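Local coordinates for Pex protein (Anabaena sp. PCC 7120, PDB 2DQL) that is associated with the cyanobacterial circadian clock and, as a PadR-like winged-helix protein, probably acts by binding DNA to regulate transcription, at residues I24-Y29 and I42-T47; P50-S55 and N108-R113. One frame throughout, in Å; residues are numbered along the deposited sequence.

Interaction 1 of 2, residues I24-Y29 and I42-T47; sequences ICYILY and IQQLET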
ATOM      1  N   ILE A  24     -12.578   1.644  -7.106  1.00 14.91           N
ATOM      2  CA  ILE A  24     -13.610   1.582  -8.137  1.00 14.64           C
ATOM      3  C   ILE A  24     -14.838   0.846  -7.598  1.00 14.44           C
ATOM      4  O   ILE A  24     -15.970   1.295  -7.781  1.00 13.97           O
ATOM      5  CB  ILE A  24     -13.086   0.856  -9.395  1.00 14.75           C
ATOM      6  CG1 ILE A  24     -12.064   1.741 -10.119  1.00 14.98           C
ATOM      7  CG2 ILE A  24     -14.245   0.482 -10.315  1.00 15.31           C
ATOM      8  CD1 ILE A  24     -11.318   1.014 -11.244  1.00 15.63           C
ATOM      9  N   CYS A  25     -14.614  -0.277  -6.923  1.00 14.17           N
ATOM     10  CA  CYS A  25     -15.717  -1.053  -6.367  1.00 13.97           C
ATOM     11  C   CYS A  25     -16.403  -0.304  -5.225  1.00 13.70           C
ATOM     12  O   CYS A  25     -17.630  -0.319  -5.113  1.00 13.52           O
ATOM     13  CB  CYS A  25     -15.210  -2.413  -5.884  1.00 15.02           C
ATOM     14  SG  CYS A  25     -14.519  -3.409  -7.216  1.00 16.29           S
ATOM     15  N   TYR A  26     -15.611   0.354  -4.383  1.00 13.40           N
ATOM     16  CA  TYR A  26     -16.163   1.128  -3.274  1.00 13.14           C
ATOM     17  C   TYR A  26     -17.040   2.261  -3.816  1.00 12.84           C
ATOM     18  O   TYR A  26     -18.157   2.483  -3.343  1.00 12.20           O
ATOM     19  CB  TYR A  26     -15.040   1.723  -2.417  1.00 14.40           C
ATOM     20  CG  TYR A  26     -15.493   2.895  -1.571  1.00 14.52           C
ATOM     21  CD1 TYR A  26     -16.423   2.728  -0.548  1.00 15.13           C
ATOM     22  CD2 TYR A  26     -15.044   4.187  -1.852  1.00 15.48           C
ATOM     23  CE1 TYR A  26     -16.906   3.823   0.171  1.00 15.35           C
ATOM     24  CE2 TYR A  26     -15.520   5.283  -1.147  1.00 15.89           C
ATOM     25  CZ  TYR A  26     -16.452   5.096  -0.140  1.00 15.84           C
ATOM     26  OH  TYR A  26     -16.942   6.186   0.532  1.00 17.24           O
ATOM     27  N   ILE A  27     -16.533   2.976  -4.813  1.00 12.71           N
ATOM     28  CA  ILE A  27     -17.297   4.075  -5.381  1.00 12.51           C
ATOM     29  C   ILE A  27     -18.634   3.592  -5.946  1.00 12.93           C
ATOM     30  O   ILE A  27     -19.664   4.218  -5.711  1.00 12.80           O
ATOM     31  CB  ILE A  27     -16.470   4.817  -6.456  1.00 12.58           C
ATOM     32  CG1 ILE A  27     -15.323   5.556  -5.760  1.00 13.30           C
ATOM     33  CG2 ILE A  27     -17.356   5.815  -7.234  1.00 12.71           C
ATOM     34  CD1 ILE A  27     -14.243   6.066  -6.687  1.00 14.18           C
ATOM     35  N   LEU A  28     -18.627   2.480  -6.676  1.00 13.00           N
ATOM     36  CA  LEU A  28     -19.879   1.958  -7.229  1.00 13.11           C
ATOM     37  C   LEU A  28     -20.822   1.534  -6.110  1.00 13.77           C
ATOM     38  O   LEU A  28     -22.037   1.703  -6.217  1.00 13.95           O
ATOM     39  CB  LEU A  28     -19.608   0.789  -8.171  1.00 13.29           C
ATOM     40  CG  LEU A  28     -18.982   1.206  -9.502  1.00 13.58           C
ATOM     41  CD1 LEU A  28     -18.598  -0.029 -10.298  1.00 14.19           C
ATOM     42  CD2 LEU A  28     -19.970   2.065 -10.280  1.00 14.24           C
ATOM     43  N   TYR A  29     -20.263   0.971  -5.039  1.00 13.75           N
ATOM     44  CA  TYR A  29     -21.059   0.569  -3.884  1.00 14.41           C
ATOM     45  C   TYR A  29     -21.836   1.780  -3.349  1.00 13.96           C
ATOM     46  O   TYR A  29     -23.036   1.692  -3.057  1.00 13.77           O
ATOM     47  CB  TYR A  29     -20.135   0.023  -2.791  1.00 15.39           C
ATOM     48  CG  TYR A  29     -20.768  -0.046  -1.418  1.00 17.09           C
ATOM     49  CD1 TYR A  29     -21.713  -1.020  -1.112  1.00 17.71           C
ATOM     50  CD2 TYR A  29     -20.426   0.876  -0.431  1.00 17.78           C
ATOM     51  CE1 TYR A  29     -22.306  -1.075   0.151  1.00 18.58           C
ATOM     52  CE2 TYR A  29     -21.010   0.831   0.832  1.00 19.08           C
ATOM     53  CZ  TYR A  29     -21.949  -0.147   1.113  1.00 18.94           C
ATOM     54  OH  TYR A  29     -22.531  -0.190   2.361  1.00 20.40           O
ATOM     55  N   ILE A  42     -14.805  10.482  -0.383  1.00 19.09           N
ATOM     56  CA  ILE A  42     -13.624  10.375   0.464  1.00 20.22           C
ATOM     57  C   ILE A  42     -13.992  10.403   1.939  1.00 21.33           C
ATOM     58  O   ILE A  42     -13.580   9.529   2.702  1.00 21.02           O
ATOM     59  CB  ILE A  42     -12.619  11.513   0.176  1.00 20.23           C
ATOM     60  CG1 ILE A  42     -12.041  11.340  -1.231  1.00 20.35           C
ATOM     61  CG2 ILE A  42     -11.496  11.506   1.224  1.00 20.10           C
ATOM     62  CD1 ILE A  42     -11.117  12.466  -1.671  1.00 21.38           C
ATOM     63  N   GLN A  43     -14.783  11.393   2.337  1.00 22.58           N
ATOM     64  CA  GLN A  43     -15.174  11.522   3.734  1.00 24.33           C
ATOM     65  C   GLN A  43     -16.004  10.344   4.239  1.00 24.82           C
ATOM     66  O   GLN A  43     -15.783   9.851   5.345  1.00 24.83           O
ATOM     67  CB  GLN A  43     -15.948  12.826   3.949  1.00 25.67           C
ATOM     68  CG  GLN A  43     -16.191  13.148   5.414  1.00 27.92           C
ATOM     69  CD  GLN A  43     -14.900  13.190   6.216  1.00 29.04           C
ATOM     70  OE1 GLN A  43     -13.975  13.941   5.891  1.00 30.15           O
ATOM     71  NE2 GLN A  43     -14.829  12.380   7.268  1.00 29.24           N
ATOM     72  N   GLN A  44     -16.951   9.890   3.424  1.00 25.00           N
ATOM     73  CA  GLN A  44     -17.815   8.781   3.801  1.00 25.89           C
ATOM     74  C   GLN A  44     -17.032   7.502   4.080  1.00 26.06           C
ATOM     75  O   GLN A  44     -17.407   6.714   4.947  1.00 26.10           O
ATOM     76  CB  GLN A  44     -18.849   8.519   2.700  1.00 26.38           C
ATOM     77  CG  GLN A  44     -19.948   7.551   3.106  1.00 27.19           C
ATOM     78  CD  GLN A  44     -21.030   7.414   2.049  1.00 27.34           C
ATOM     79  OE1 GLN A  44     -21.518   8.408   1.513  1.00 27.85           O
ATOM     80  NE2 GLN A  44     -21.421   6.180   1.758  1.00 27.70           N
ATOM     81  N   LEU A  45     -15.948   7.293   3.341  1.00 26.36           N
ATOM     82  CA  LEU A  45     -15.136   6.097   3.532  1.00 27.29           C
ATOM     83  C   LEU A  45     -14.522   6.093   4.927  1.00 28.18           C
ATOM     84  O   LEU A  45     -14.604   5.094   5.645  1.00 28.42           O
ATOM     85  CB  LEU A  45     -14.021   6.030   2.484  1.00 26.44           C
ATOM     86  CG  LEU A  45     -13.048   4.855   2.634  1.00 26.18           C
ATOM     87  CD1 LEU A  45     -13.798   3.535   2.492  1.00 25.58           C
ATOM     88  CD2 LEU A  45     -11.954   4.963   1.588  1.00 25.64           C
ATOM     89  N   GLU A  46     -13.921   7.217   5.303  1.00 29.50           N
ATOM     90  CA  GLU A  46     -13.282   7.353   6.610  1.00 31.10           C
ATOM     91  C   GLU A  46     -14.291   7.222   7.746  1.00 31.85           C
ATOM     92  O   GLU A  46     -13.995   6.630   8.783  1.00 32.21           O
ATOM     93  CB  GLU A  46     -12.563   8.703   6.717  1.00 31.70           C
ATOM     94  CG  GLU A  46     -11.685   8.838   7.960  1.00 32.85           C
ATOM     95  CD  GLU A  46     -11.006  10.194   8.064  1.00 33.47           C
ATOM     96  OE1 GLU A  46     -10.470  10.672   7.043  1.00 33.92           O
ATOM     97  OE2 GLU A  46     -11.000  10.776   9.169  1.00 34.29           O
ATOM     98  N   THR A  47     -15.484   7.773   7.548  1.00 32.60           N
ATOM     99  CA  THR A  47     -16.521   7.714   8.571  1.00 33.38           C
ATOM    100  C   THR A  47     -17.055   6.299   8.770  1.00 33.61           C
ATOM    101  O   THR A  47     -17.265   5.864   9.902  1.00 33.94           O
ATOM    102  CB  THR A  47     -17.698   8.654   8.223  1.00 33.60           C
ATOM    103  OG1 THR A  47     -17.217  10.002   8.128  1.00 34.21           O
ATOM    104  CG2 THR A  47     -18.774   8.584   9.303  1.00 33.83           C
TER
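Tyr26 reaches from helix 20-31 to helix 38-48 and lays its ring against Leu45. The tight part of the contact is this pair. Leu45 CD1 sits over one face of the ring, 4.0 Å from the centroid of the Tyr26 ring and 15° off the normal, a CH-pi contact. Leu45 CB closes on the far end of the ring, 3.7 Å from Tyr26 CZ. Tyr26 CG lies anti to the backbone N (chi1 160°), which carries the ring toward helix 38-48. Trp106 of helix 96-112 and Leu18 also pack on both residues, and the site is buried.

The looser side, partly open to solvent, is at Gln44. Its CB stands 3.7 Å from Tyr26 OH, and its extended chain carries the amide on to Glu48, to which NE2 is hydrogen-bonded.

Tyr26 OH lies 3.2 Å from Leu45 N, but the angle is poor for a hydrogen bond. The hydroxyl instead bonds to Leu41 O, one turn earlier. The tyrosine thus joins the two helices by an apolar face and a polar tip, and its buried hydroxyl has a backbone partner.

Interaction 2 of 2, residues P50-S55 and N108-R113; sequences PTYRLS and NYIYVR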
ATOM      1  N   PRO A  50     -13.054   3.692   9.589  1.00 33.16           N
ATOM      2  CA  PRO A  50     -11.946   4.458  10.173  1.00 33.05           C
ATOM      3  C   PRO A  50     -10.535   3.959   9.856  1.00 32.73           C
ATOM      4  O   PRO A  50      -9.574   4.722   9.954  1.00 33.09           O
ATOM      5  CB  PRO A  50     -12.248   4.406  11.669  1.00 33.19           C
ATOM      6  CG  PRO A  50     -13.734   4.386  11.701  1.00 33.25           C
ATOM      7  CD  PRO A  50     -14.064   3.385  10.619  1.00 33.17           C
ATOM      8  N   THR A  51     -10.402   2.691   9.480  1.00 32.24           N
ATOM      9  CA  THR A  51      -9.083   2.139   9.174  1.00 31.69           C
ATOM     10  C   THR A  51      -8.743   2.191   7.685  1.00 30.74           C
ATOM     11  O   THR A  51      -7.769   1.581   7.240  1.00 30.87           O
ATOM     12  CB  THR A  51      -8.953   0.674   9.658  1.00 31.94           C
ATOM     13  OG1 THR A  51      -9.903  -0.150   8.971  1.00 32.83           O
ATOM     14  CG2 THR A  51      -9.195   0.588  11.161  1.00 32.43           C
ATOM     15  N   TYR A  52      -9.548   2.923   6.921  1.00 29.46           N
ATOM     16  CA  TYR A  52      -9.324   3.062   5.488  1.00 28.15           C
ATOM     17  C   TYR A  52      -9.354   4.519   5.054  1.00 26.78           C
ATOM     18  O   TYR A  52      -9.964   5.364   5.709  1.00 26.61           O
ATOM     19  CB  TYR A  52     -10.382   2.278   4.708  1.00 28.95           C
ATOM     20  CG  TYR A  52     -10.211   0.785   4.812  1.00 29.61           C
ATOM     21  CD1 TYR A  52      -9.458   0.083   3.872  1.00 29.94           C
ATOM     22  CD2 TYR A  52     -10.764   0.080   5.878  1.00 30.43           C
ATOM     23  CE1 TYR A  52      -9.259  -1.286   3.992  1.00 30.57           C
ATOM     24  CE2 TYR A  52     -10.568  -1.287   6.010  1.00 30.95           C
ATOM     25  CZ  TYR A  52      -9.817  -1.963   5.065  1.00 30.95           C
ATOM     26  OH  TYR A  52      -9.630  -3.318   5.198  1.00 31.98           O
ATOM     27  N   ARG A  53      -8.684   4.803   3.946  1.00 25.19           N
ATOM     28  CA  ARG A  53      -8.632   6.150   3.400  1.00 24.07           C
ATOM     29  C   ARG A  53      -8.653   6.088   1.881  1.00 22.83           C
ATOM     30  O   ARG A  53      -8.291   5.077   1.278  1.00 22.16           O
ATOM     31  CB  ARG A  53      -7.354   6.868   3.848  1.00 24.44           C
ATOM     32  CG  ARG A  53      -7.258   7.125   5.342  1.00 24.84           C
ATOM     33  CD  ARG A  53      -8.193   8.233   5.790  1.00 25.43           C
ATOM     34  NE  ARG A  53      -8.012   8.554   7.205  1.00 25.90           N
ATOM     35  CZ  ARG A  53      -8.405   7.779   8.213  1.00 25.81           C
ATOM     36  NH1 ARG A  53      -9.014   6.624   7.979  1.00 25.63           N
ATOM     37  NH2 ARG A  53      -8.177   8.157   9.463  1.00 26.03           N
ATOM     38  N   LEU A  54      -9.084   7.179   1.263  1.00 21.91           N
ATOM     39  CA  LEU A  54      -9.113   7.264  -0.189  1.00 21.06           C
ATOM     40  C   LEU A  54      -8.443   8.577  -0.556  1.00 20.79           C
ATOM     41  O   LEU A  54      -8.909   9.646  -0.161  1.00 20.55           O
ATOM     42  CB  LEU A  54     -10.553   7.249  -0.717  1.00 20.59           C
ATOM     43  CG  LEU A  54     -10.689   7.453  -2.233  1.00 19.69           C
ATOM     44  CD1 LEU A  54      -9.898   6.398  -2.997  1.00 19.67           C
ATOM     45  CD2 LEU A  54     -12.166   7.394  -2.616  1.00 19.67           C
ATOM     46  N   SER A  55      -7.343   8.490  -1.296  1.00 20.93           N
ATOM     47  CA  SER A  55      -6.611   9.680  -1.704  1.00 21.21           C
ATOM     48  C   SER A  55      -7.320  10.355  -2.862  1.00 21.51           C
ATOM     49  O   SER A  55      -8.094   9.734  -3.592  1.00 21.31           O
ATOM     50  CB  SER A  55      -5.186   9.323  -2.140  1.00 20.97           C
ATOM     51  OG  SER A  55      -5.178   8.726  -3.425  1.00 20.63           O
ATOM     52  N   ASN A 108     -17.205  -7.763   0.336  1.00 27.97           N
ATOM     53  CA  ASN A 108     -16.474  -8.945   0.791  1.00 29.41           C
ATOM     54  C   ASN A 108     -15.062  -8.552   1.220  1.00 30.09           C
ATOM     55  O   ASN A 108     -14.545  -9.040   2.225  1.00 29.86           O
ATOM     56  CB  ASN A 108     -16.396  -9.992  -0.324  1.00 30.32           C
ATOM     57  CG  ASN A 108     -17.728 -10.671  -0.585  1.00 31.33           C
ATOM     58  OD1 ASN A 108     -18.315 -11.272   0.313  1.00 32.78           O
ATOM     59  ND2 ASN A 108     -18.210 -10.582  -1.819  1.00 32.14           N
ATOM     60  N   TYR A 109     -14.447  -7.664   0.446  1.00 30.75           N
ATOM     61  CA  TYR A 109     -13.097  -7.184   0.715  1.00 31.88           C
ATOM     62  C   TYR A 109     -13.001  -6.517   2.084  1.00 33.26           C
ATOM     63  O   TYR A 109     -12.074  -6.777   2.855  1.00 33.30           O
ATOM     64  CB  TYR A 109     -12.694  -6.178  -0.364  1.00 31.15           C
ATOM     65  CG  TYR A 109     -11.362  -5.500  -0.135  1.00 30.59           C
ATOM     66  CD1 TYR A 109     -10.169  -6.109  -0.523  1.00 30.21           C
ATOM     67  CD2 TYR A 109     -11.298  -4.236   0.450  1.00 30.20           C
ATOM     68  CE1 TYR A 109      -8.943  -5.469  -0.342  1.00 30.13           C
ATOM     69  CE2 TYR A 109     -10.077  -3.590   0.637  1.00 30.18           C
ATOM     70  CZ  TYR A 109      -8.907  -4.210   0.235  1.00 30.03           C
ATOM     71  OH  TYR A 109      -7.707  -3.555   0.384  1.00 30.15           O
ATOM     72  N   ILE A 110     -13.970  -5.655   2.371  1.00 34.91           N
ATOM     73  CA  ILE A 110     -14.011  -4.915   3.624  1.00 37.01           C
ATOM     74  C   ILE A 110     -14.485  -5.778   4.793  1.00 38.44           C
ATOM     75  O   ILE A 110     -14.159  -5.503   5.948  1.00 38.62           O
ATOM     76  CB  ILE A 110     -14.935  -3.680   3.492  1.00 37.14           C
ATOM     77  CG1 ILE A 110     -14.709  -2.729   4.664  1.00 37.52           C
ATOM     78  CG2 ILE A 110     -16.389  -4.115   3.444  1.00 37.28           C
ATOM     79  CD1 ILE A 110     -13.345  -2.090   4.657  1.00 37.73           C
ATOM     80  N   TYR A 111     -15.255  -6.818   4.490  1.00 40.06           N
ATOM     81  CA  TYR A 111     -15.764  -7.717   5.522  1.00 42.01           C
ATOM     82  C   TYR A 111     -14.621  -8.533   6.118  1.00 43.23           C
ATOM     83  O   TYR A 111     -14.426  -8.554   7.333  1.00 43.42           O
ATOM     84  CB  TYR A 111     -16.810  -8.664   4.927  1.00 42.39           C
ATOM     85  CG  TYR A 111     -17.359  -9.674   5.912  1.00 43.06           C
ATOM     86  CD1 TYR A 111     -18.238  -9.286   6.925  1.00 43.32           C
ATOM     87  CD2 TYR A 111     -16.985 -11.016   5.843  1.00 43.32           C
ATOM     88  CE1 TYR A 111     -18.731 -10.212   7.846  1.00 43.58           C
ATOM     89  CE2 TYR A 111     -17.470 -11.948   6.759  1.00 43.61           C
ATOM     90  CZ  TYR A 111     -18.342 -11.540   7.755  1.00 43.74           C
ATOM     91  OH  TYR A 111     -18.824 -12.460   8.661  1.00 44.15           O
ATOM     92  N   VAL A 112     -13.868  -9.196   5.248  1.00 44.72           N
ATOM     93  CA  VAL A 112     -12.745 -10.033   5.659  1.00 46.32           C
ATOM     94  C   VAL A 112     -11.624  -9.245   6.337  1.00 47.36           C
ATOM     95  O   VAL A 112     -10.979  -9.744   7.261  1.00 47.50           O
ATOM     96  CB  VAL A 112     -12.147 -10.786   4.446  1.00 46.24           C
ATOM     97  CG1 VAL A 112     -11.020 -11.702   4.900  1.00 46.40           C
ATOM     98  CG2 VAL A 112     -13.235 -11.585   3.743  1.00 46.47           C
ATOM     99  N   ARG A 113     -11.398  -8.020   5.878  1.00 48.61           N
ATOM    100  CA  ARG A 113     -10.342  -7.175   6.433  1.00 49.91           C
ATOM    101  C   ARG A 113     -10.833  -6.237   7.533  1.00 50.72           C
ATOM    102  O   ARG A 113     -10.171  -5.249   7.850  1.00 50.92           O
ATOM    103  CB  ARG A 113      -9.698  -6.345   5.318  1.00 49.95           C
ATOM    104  CG  ARG A 113      -8.894  -7.151   4.310  1.00 50.24           C
ATOM    105  CD  ARG A 113      -8.543  -6.305   3.091  1.00 50.46           C
ATOM    106  NE  ARG A 113      -7.845  -5.071   3.443  1.00 50.68           N
ATOM    107  CZ  ARG A 113      -6.615  -5.020   3.945  1.00 50.85           C
ATOM    108  NH1 ARG A 113      -6.062  -3.848   4.234  1.00 50.90           N
ATOM    109  NH2 ARG A 113      -5.933  -6.138   4.155  1.00 51.00           N
TER
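Tyr52 projects from the short strand 52-53 onto the end of helix 96-112, where Tyr109 and Ile110 of its last turn and Arg113 just beyond it receive the ring. The apolar contacts come first. Ile110 CD1 lies over one face of the Tyr52 ring, though the very close approach modelled there is doubtful. The two side chains point opposite ways as they pass. Ile110 CG1 is anti to its own N (chi1 -166°), and this turns the end of the chain in over the ring. Tyr109 meets Tyr52 obliquely, with Tyr109 CE2 at 4.2 Å from Tyr52 CE1.

The polar contacts gather at the hydroxyl. Arg113 NE comes near the plane of the Tyr52 ring at its edge, 3.1 Å from Tyr52 OH. Ring and guanidinium planes are 80° apart. The Arg113 chain bends at chi3 (55°), and its CD lies over a face of Tyr109, 3.5 Å above that ring plane. Were Tyr52 an alanine, Ile110 would probably lose the ring it packs on and the Arg113 side chain would be freer to turn.

Hydrogen bonds within 50-55 hold the strand side. Arg53 NH1 is bonded to Pro50 O and to Tyr52 O, each at 2.8 Å, with both oxygens close to the guanidinium plane. Ser55 is the N-cap of helix 56-68, its OG bonded to Val58 N.

Strand 52-53 pairs in parallel with strand 16-17, and Thr16 touches both Tyr52 and Arg113. The contact therefore packs the end of the C-terminal helix against this small sheet, beside the helix-turn-helix core expected of a PadR-like winged-helix domain.

How the interactions relate
Interaction 1 comes first along the chain and closes before interaction 2 opens, and their centres are 9 Å apart. Helix 38-48 leads directly into strand 52-53, so the second segment of one is followed closely by the first segment of the other. The two also touch: Leu45 CD2 packs on Leu54 CB at 3.5 Å, and Glu46 OE1 faces Arg53 NE in a long, weak ion pair. Helix 96-112 is common ground. Its middle lines interaction 1, and its end supplies the second segment of interaction 2. Together the contacts tie the C-terminal helix, helices 20-31 and 38-48 and the small parallel sheet into one compact unit, consistent with a PadR-like winged-helix fold.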